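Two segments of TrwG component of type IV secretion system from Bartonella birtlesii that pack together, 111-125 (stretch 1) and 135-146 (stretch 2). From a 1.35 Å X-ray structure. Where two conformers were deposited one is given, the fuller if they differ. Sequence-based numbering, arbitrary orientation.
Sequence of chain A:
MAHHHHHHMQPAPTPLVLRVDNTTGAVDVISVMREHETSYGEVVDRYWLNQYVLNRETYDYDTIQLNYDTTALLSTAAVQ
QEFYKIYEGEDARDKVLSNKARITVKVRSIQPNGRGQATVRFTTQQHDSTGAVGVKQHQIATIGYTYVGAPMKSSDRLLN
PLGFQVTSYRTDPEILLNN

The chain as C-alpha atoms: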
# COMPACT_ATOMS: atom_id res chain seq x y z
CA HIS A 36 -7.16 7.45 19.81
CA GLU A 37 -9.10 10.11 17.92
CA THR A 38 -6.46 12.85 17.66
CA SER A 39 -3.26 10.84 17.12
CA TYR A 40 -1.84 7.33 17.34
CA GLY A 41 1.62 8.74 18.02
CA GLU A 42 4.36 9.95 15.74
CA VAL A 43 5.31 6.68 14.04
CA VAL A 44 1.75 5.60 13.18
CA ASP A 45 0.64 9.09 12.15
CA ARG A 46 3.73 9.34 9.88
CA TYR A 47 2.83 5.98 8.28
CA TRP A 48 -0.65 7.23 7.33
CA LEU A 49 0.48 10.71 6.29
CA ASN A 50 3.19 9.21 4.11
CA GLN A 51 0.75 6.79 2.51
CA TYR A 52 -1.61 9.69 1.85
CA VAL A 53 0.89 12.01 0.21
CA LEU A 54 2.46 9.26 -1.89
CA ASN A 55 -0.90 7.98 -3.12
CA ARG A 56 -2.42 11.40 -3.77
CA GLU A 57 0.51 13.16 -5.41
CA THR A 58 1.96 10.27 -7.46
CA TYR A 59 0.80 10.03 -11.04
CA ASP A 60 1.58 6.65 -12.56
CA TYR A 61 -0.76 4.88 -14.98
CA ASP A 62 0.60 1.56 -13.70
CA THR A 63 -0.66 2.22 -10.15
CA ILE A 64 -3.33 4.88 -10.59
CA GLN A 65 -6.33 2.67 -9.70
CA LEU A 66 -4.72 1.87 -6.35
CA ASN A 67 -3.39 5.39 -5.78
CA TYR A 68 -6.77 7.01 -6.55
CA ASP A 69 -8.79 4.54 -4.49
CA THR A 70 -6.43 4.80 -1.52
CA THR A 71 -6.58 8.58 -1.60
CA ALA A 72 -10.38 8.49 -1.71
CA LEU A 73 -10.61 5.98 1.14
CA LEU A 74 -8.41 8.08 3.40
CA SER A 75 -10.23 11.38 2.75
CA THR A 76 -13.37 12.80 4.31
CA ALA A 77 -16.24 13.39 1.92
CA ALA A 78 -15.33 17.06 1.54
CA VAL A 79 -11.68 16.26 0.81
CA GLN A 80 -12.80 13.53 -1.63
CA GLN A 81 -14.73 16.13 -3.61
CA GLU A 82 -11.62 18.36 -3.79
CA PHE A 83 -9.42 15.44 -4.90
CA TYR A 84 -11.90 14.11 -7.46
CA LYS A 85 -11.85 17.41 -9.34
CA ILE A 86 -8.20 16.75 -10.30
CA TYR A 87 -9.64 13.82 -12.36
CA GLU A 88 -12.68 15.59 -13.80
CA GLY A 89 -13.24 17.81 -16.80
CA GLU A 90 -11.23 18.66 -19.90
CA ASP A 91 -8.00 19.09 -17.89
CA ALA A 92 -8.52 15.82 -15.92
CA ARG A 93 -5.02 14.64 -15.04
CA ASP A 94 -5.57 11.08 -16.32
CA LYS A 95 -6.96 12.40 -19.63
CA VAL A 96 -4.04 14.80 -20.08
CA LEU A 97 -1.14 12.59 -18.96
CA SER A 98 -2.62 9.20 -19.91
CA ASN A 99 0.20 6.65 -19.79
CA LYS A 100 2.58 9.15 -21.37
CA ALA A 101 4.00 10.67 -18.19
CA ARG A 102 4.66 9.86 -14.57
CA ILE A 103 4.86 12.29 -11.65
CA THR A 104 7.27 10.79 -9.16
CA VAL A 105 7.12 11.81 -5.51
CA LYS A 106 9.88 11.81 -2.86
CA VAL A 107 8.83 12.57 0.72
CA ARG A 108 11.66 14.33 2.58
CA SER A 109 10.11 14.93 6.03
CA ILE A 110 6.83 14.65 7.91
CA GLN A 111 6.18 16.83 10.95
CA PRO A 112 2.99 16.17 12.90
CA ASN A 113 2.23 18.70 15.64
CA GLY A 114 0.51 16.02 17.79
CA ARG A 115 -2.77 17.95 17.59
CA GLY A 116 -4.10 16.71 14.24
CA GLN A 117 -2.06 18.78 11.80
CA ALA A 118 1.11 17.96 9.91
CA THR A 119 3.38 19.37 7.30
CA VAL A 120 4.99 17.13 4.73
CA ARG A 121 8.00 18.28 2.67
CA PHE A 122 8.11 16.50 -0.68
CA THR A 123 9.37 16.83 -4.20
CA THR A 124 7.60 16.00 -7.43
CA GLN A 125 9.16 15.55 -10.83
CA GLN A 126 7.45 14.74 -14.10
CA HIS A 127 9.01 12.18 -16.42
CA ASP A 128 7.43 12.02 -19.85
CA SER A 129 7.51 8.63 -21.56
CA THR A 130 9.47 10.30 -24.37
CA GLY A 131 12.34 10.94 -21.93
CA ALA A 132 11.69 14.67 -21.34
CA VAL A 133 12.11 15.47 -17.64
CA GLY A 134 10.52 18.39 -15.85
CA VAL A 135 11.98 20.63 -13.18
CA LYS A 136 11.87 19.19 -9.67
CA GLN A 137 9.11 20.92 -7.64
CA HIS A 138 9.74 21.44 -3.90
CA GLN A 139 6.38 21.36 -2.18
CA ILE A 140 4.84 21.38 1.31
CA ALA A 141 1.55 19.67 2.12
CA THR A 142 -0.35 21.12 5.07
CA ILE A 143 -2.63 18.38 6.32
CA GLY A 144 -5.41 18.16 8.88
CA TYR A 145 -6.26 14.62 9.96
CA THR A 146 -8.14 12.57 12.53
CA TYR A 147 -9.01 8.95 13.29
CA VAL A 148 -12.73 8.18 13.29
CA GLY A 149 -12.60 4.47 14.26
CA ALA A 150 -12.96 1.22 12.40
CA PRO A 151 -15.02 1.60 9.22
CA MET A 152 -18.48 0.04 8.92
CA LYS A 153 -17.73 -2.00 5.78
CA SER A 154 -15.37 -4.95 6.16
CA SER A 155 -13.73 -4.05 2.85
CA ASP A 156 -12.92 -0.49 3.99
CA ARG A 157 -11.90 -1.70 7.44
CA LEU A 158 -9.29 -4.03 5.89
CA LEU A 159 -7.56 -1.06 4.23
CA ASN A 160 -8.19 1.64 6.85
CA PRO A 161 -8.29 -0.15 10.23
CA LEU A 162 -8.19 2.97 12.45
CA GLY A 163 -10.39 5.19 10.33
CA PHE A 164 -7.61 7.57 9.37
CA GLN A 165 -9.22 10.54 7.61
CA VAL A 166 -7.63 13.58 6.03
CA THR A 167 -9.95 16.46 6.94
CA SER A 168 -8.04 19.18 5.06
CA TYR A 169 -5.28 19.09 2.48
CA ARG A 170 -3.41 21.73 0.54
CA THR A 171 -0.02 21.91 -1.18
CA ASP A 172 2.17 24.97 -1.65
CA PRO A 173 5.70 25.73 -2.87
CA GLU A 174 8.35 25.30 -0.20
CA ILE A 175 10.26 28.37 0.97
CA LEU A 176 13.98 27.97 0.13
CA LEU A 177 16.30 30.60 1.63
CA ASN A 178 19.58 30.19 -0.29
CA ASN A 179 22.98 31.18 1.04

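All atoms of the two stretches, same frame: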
# COMPACT_ATOMS: atom_id res chain seq x y z
N GLN A 111 6.19 16.24 9.61
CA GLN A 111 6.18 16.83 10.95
C GLN A 111 4.75 16.98 11.48
O GLN A 111 4.09 17.99 11.22
CB GLN A 111 6.89 18.18 10.95
CG GLN A 111 8.36 18.12 10.58
CD GLN A 111 9.17 17.11 11.39
OE1 GLN A 111 8.83 16.78 12.53
NE2 GLN A 111 10.26 16.62 10.80
N PRO A 112 4.27 15.98 12.23
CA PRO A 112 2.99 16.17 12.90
C PRO A 112 3.19 17.08 14.10
O PRO A 112 4.28 17.08 14.70
CB PRO A 112 2.62 14.76 13.36
CG PRO A 112 3.65 13.83 12.81
CD PRO A 112 4.85 14.66 12.50
N ASN A 113 2.17 17.86 14.44
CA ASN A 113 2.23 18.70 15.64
C ASN A 113 1.64 18.00 16.86
O ASN A 113 1.67 18.59 17.96
CB ASN A 113 1.63 20.07 15.40
CG ASN A 113 0.13 20.06 15.24
OD1 ASN A 113 -0.52 19.01 15.25
ND2 ASN A 113 -0.43 21.24 15.11
N GLY A 114 1.12 16.79 16.70
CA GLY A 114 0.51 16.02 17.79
C GLY A 114 -0.92 16.43 18.09
O GLY A 114 -1.57 15.85 18.97
N ARG A 115 -1.45 17.40 17.35
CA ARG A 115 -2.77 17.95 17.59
C ARG A 115 -3.73 17.72 16.44
O ARG A 115 -4.85 18.21 16.48
CB ARG A 115 -2.62 19.46 17.82
CG ARG A 115 -1.77 19.77 19.05
CD ARG A 115 -1.13 21.14 19.00
NE ARG A 115 -2.10 22.16 18.68
CZ ARG A 115 -1.89 23.47 18.74
NH1 ARG A 115 -0.73 23.98 19.18
NH2 ARG A 115 -2.87 24.29 18.37
N GLY A 116 -3.28 16.99 15.41
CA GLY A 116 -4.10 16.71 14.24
C GLY A 116 -3.72 17.47 12.99
O GLY A 116 -4.45 17.44 12.00
N GLN A 117 -2.60 18.19 13.02
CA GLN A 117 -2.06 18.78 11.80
C GLN A 117 -0.66 18.27 11.55
O GLN A 117 0.03 17.80 12.45
CB GLN A 117 -2.06 20.31 11.85
CG GLN A 117 -3.44 20.91 12.01
CD GLN A 117 -3.93 20.78 13.43
OE1 GLN A 117 -3.18 20.99 14.37
NE2 GLN A 117 -5.20 20.41 13.59
N ALA A 118 -0.23 18.35 10.29
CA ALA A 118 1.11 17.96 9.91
C ALA A 118 1.53 18.74 8.70
O ALA A 118 0.69 19.14 7.88
CB ALA A 118 1.17 16.47 9.63
N THR A 119 2.83 18.94 8.56
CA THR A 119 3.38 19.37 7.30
C THR A 119 4.23 18.25 6.74
O THR A 119 4.87 17.50 7.47
CB THR A 119 4.22 20.65 7.41
OG1 THR A 119 5.22 20.44 8.37
CG2 THR A 119 3.39 21.80 7.83
N VAL A 120 4.21 18.12 5.42
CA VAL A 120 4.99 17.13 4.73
C VAL A 120 5.78 17.83 3.65
O VAL A 120 5.18 18.46 2.77
CB VAL A 120 4.10 16.03 4.09
CG1 VAL A 120 4.97 15.02 3.34
CG2 VAL A 120 3.24 15.35 5.15
N ARG A 121 7.11 17.74 3.70
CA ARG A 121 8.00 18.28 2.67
C ARG A 121 8.23 17.19 1.66
O ARG A 121 8.64 16.11 2.04
CB ARG A 121 9.34 18.70 3.28
CG ARG A 121 9.27 19.98 4.08
CD ARG A 121 10.55 20.29 4.82
NE ARG A 121 11.70 20.39 3.94
CZ ARG A 121 12.67 19.49 3.88
NH1 ARG A 121 12.62 18.42 4.66
NH2 ARG A 121 13.69 19.65 3.06
N PHE A 122 7.94 17.48 0.39
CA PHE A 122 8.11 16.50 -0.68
C PHE A 122 8.45 17.15 -1.98
O PHE A 122 8.20 18.34 -2.20
CB PHE A 122 6.86 15.61 -0.86
CG PHE A 122 5.63 16.34 -1.38
CD1 PHE A 122 5.26 16.25 -2.71
CD2 PHE A 122 4.85 17.11 -0.54
CE1 PHE A 122 4.15 16.90 -3.19
CE2 PHE A 122 3.72 17.76 -1.01
CZ PHE A 122 3.37 17.65 -2.34
N THR A 123 9.06 16.36 -2.86
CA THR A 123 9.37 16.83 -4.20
C THR A 123 8.54 16.05 -5.21
O THR A 123 8.16 14.89 -4.99
CB THR A 123 10.85 16.67 -4.55
OG1 THR A 123 11.21 15.28 -4.55
CG2 THR A 123 11.72 17.48 -3.57
N THR A 124 8.19 16.71 -6.31
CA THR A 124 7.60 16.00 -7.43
C THR A 124 8.45 16.29 -8.65
O THR A 124 9.09 17.32 -8.77
CB THR A 124 6.16 16.43 -7.70
OG1 THR A 124 6.10 17.80 -8.11
CG2 THR A 124 5.33 16.24 -6.47
N GLN A 125 8.45 15.35 -9.58
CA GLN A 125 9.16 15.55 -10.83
C GLN A 125 8.46 14.73 -11.91
O GLN A 125 8.20 13.53 -11.75
CB GLN A 125 10.62 15.15 -10.71
CG GLN A 125 11.43 15.54 -11.94
CD GLN A 125 12.92 15.45 -11.70
OE1 GLN A 125 13.38 14.56 -10.99
NE2 GLN A 125 13.67 16.37 -12.29
N VAL A 135 11.23 20.07 -14.29
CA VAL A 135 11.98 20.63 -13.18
C VAL A 135 11.41 20.05 -11.88
O VAL A 135 10.21 19.92 -11.73
CB VAL A 135 11.84 22.16 -13.18
CG1 VAL A 135 12.45 22.78 -11.93
CG2 VAL A 135 12.50 22.76 -14.42
N LYS A 136 12.29 19.66 -10.97
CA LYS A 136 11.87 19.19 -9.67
C LYS A 136 11.12 20.30 -8.91
O LYS A 136 11.61 21.44 -8.81
CB LYS A 136 13.07 18.71 -8.87
N GLN A 137 9.94 19.97 -8.38
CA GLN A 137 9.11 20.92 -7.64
C GLN A 137 9.24 20.61 -6.16
O GLN A 137 8.96 19.51 -5.75
CB GLN A 137 7.64 20.78 -8.04
CG GLN A 137 7.37 20.91 -9.52
CD GLN A 137 7.69 22.29 -10.02
OE1 GLN A 137 7.14 23.28 -9.52
NE2 GLN A 137 8.60 22.38 -10.98
N HIS A 138 9.64 21.59 -5.36
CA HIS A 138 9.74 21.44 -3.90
C HIS A 138 8.48 21.97 -3.28
O HIS A 138 8.19 23.16 -3.36
CB HIS A 138 10.98 22.18 -3.40
CG HIS A 138 12.24 21.69 -4.01
ND1 HIS A 138 13.03 20.72 -3.42
CD2 HIS A 138 12.84 21.99 -5.19
CE1 HIS A 138 14.06 20.46 -4.21
NE2 HIS A 138 13.96 21.20 -5.29
N GLN A 139 7.72 21.07 -2.67
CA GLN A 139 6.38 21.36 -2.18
C GLN A 139 6.25 21.06 -0.69
O GLN A 139 7.06 20.32 -0.12
CB GLN A 139 5.35 20.53 -2.94
CG GLN A 139 5.32 20.80 -4.44
CD GLN A 139 4.21 20.06 -5.16
OE1 GLN A 139 4.45 19.29 -6.08
NE2 GLN A 139 2.98 20.29 -4.73
N ILE A 140 5.24 21.66 -0.08
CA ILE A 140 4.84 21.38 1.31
C ILE A 140 3.36 21.10 1.31
O ILE A 140 2.57 21.93 0.84
CB ILE A 140 5.03 22.59 2.27
CG1 ILE A 140 6.46 23.09 2.20
CG2 ILE A 140 4.69 22.20 3.71
CD1 ILE A 140 7.44 22.14 2.82
N ALA A 141 2.96 19.94 1.84
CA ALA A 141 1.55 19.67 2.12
C ALA A 141 1.25 20.06 3.55
O ALA A 141 2.00 19.71 4.46
CB ALA A 141 1.20 18.21 1.92
N THR A 142 0.15 20.77 3.73
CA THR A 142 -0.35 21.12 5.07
C THR A 142 -1.61 20.31 5.23
O THR A 142 -2.55 20.44 4.43
CB THR A 142 -0.61 22.64 5.21
OG1 THR A 142 0.61 23.34 4.96
CG2 THR A 142 -1.13 22.96 6.59
N ILE A 143 -1.62 19.44 6.23
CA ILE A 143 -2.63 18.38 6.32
C ILE A 143 -3.31 18.40 7.68
O ILE A 143 -2.65 18.41 8.72
CB ILE A 143 -1.98 17.00 6.13
CG1 ILE A 143 -1.09 17.02 4.88
CG2 ILE A 143 -3.05 15.92 6.02
CD1 ILE A 143 -0.45 15.69 4.54
N GLY A 144 -4.64 18.41 7.67
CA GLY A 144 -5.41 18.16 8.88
C GLY A 144 -5.90 16.73 8.81
O GLY A 144 -6.30 16.25 7.74
N TYR A 145 -5.89 16.04 9.94
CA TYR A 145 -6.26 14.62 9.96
C TYR A 145 -6.84 14.24 11.30
O TYR A 145 -6.65 14.94 12.30
CB TYR A 145 -5.09 13.72 9.58
CG TYR A 145 -3.96 13.70 10.58
CD1 TYR A 145 -3.86 12.73 11.55
CD2 TYR A 145 -2.96 14.67 10.54
CE1 TYR A 145 -2.81 12.70 12.46
CE2 TYR A 145 -1.91 14.67 11.44
CZ TYR A 145 -1.82 13.67 12.39
OH TYR A 145 -0.77 13.64 13.28
N THR A 146 -7.53 13.11 11.33
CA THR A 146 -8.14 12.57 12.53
C THR A 146 -8.29 11.07 12.31
O THR A 146 -8.07 10.56 11.21
CB THR A 146 -9.51 13.23 12.79
OG1 THR A 146 -9.94 12.90 14.12
CG2 THR A 146 -10.55 12.79 11.76
O HOH W 1 -0.59 16.03 14.57

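Strands 117-125 and 137-146 lie side by side as antiparallel neighbours in a sheet, their directions 160° apart, and the two stretches, 111-125 and 135-146, bury 965 Å² between them, both sides summed. The backbone supplies the regular part of the bond. Ala-118 and Ile-143, Val-120 and Ala-141, Phe-122 and Gln-139, and Thr-124 and Gln-137 each exchange a pair of N-H to O hydrogen bonds; in the Val-120 pair, Val-120 N lies 2.9 Å from Ala-141 O and Ala-141 N 2.8 Å from Val-120 O. Between these rungs the CA atoms approach closely enough for CA-H...O contacts, such as Thr-123 CA to Gln-137 O at 3.1 Å.

Alternation sends the side chains of those four pairs to one face, where the packing depends on unequal sizes. Ala-141 is a hollow: its small CB leaves room for Val-120, with CB to CB at 4.2 Å, and for the ring of Phe-122, whose CE2 comes within 3.9 Å of Ala-141 CB. The p rotamer of Phe-122 brings the end of the ring nearer the neighbouring strand, and the CB of Gln-139 sits over one ring face, 3.8 Å from the ring centroid. An aliphatic CH thus covers the aromatic surface while the amide reaches on, placing Gln-139 OE1 3.0 Å from Thr-124 OG1. Further along, Val-120 CG2 meets Ile-143 CD1 at 3.8 Å, an ordinary contact between branched apolar chains in a buried layer.

The second bump is the ring of Tyr-145, which fills the hollow left by Gly-116 and Ala-118. The ring, also p at chi1, lies with Gly-116 CA over one face, 4.3 Å from the ring centroid, while Ala-118 CB approaches Tyr-145 CE2 at 4.0 Å. Small residues suit both places. At Gly-116 a CB would come 3.3 Å from Tyr-145 O and jam against the preceding carbonyl, so glycine fits the backbone as well as the ring. The Tyr-145 OH reaches Pro-112 CB at 3.6 Å and accepts a hydrogen bond from a water at 2.7 Å; that water also donates to Gln-117 O and accepts from Gly-116 N, tying the ring's polar tip to the turn.

The opposite face, bearing Thr-119, Arg-121, Thr-123, His-138, Ile-140 and Thr-142, is more open. Here Ile-140 is the bump: its CG2 packs 4.0 Å from Thr-119 CB. Ile-140 CD1 and Arg-121 CG are 3.1 Å apart, shorter than two carbons normally pack; both residues were deposited in two conformers, so the figure should not be read as a snug fit. Thr-123 CG2 rests 3.5 Å from His-138 ND1. Beta-branched residues such as threonine and isoleucine suit extended strands, and the threonine hydroxyls tolerate solvent.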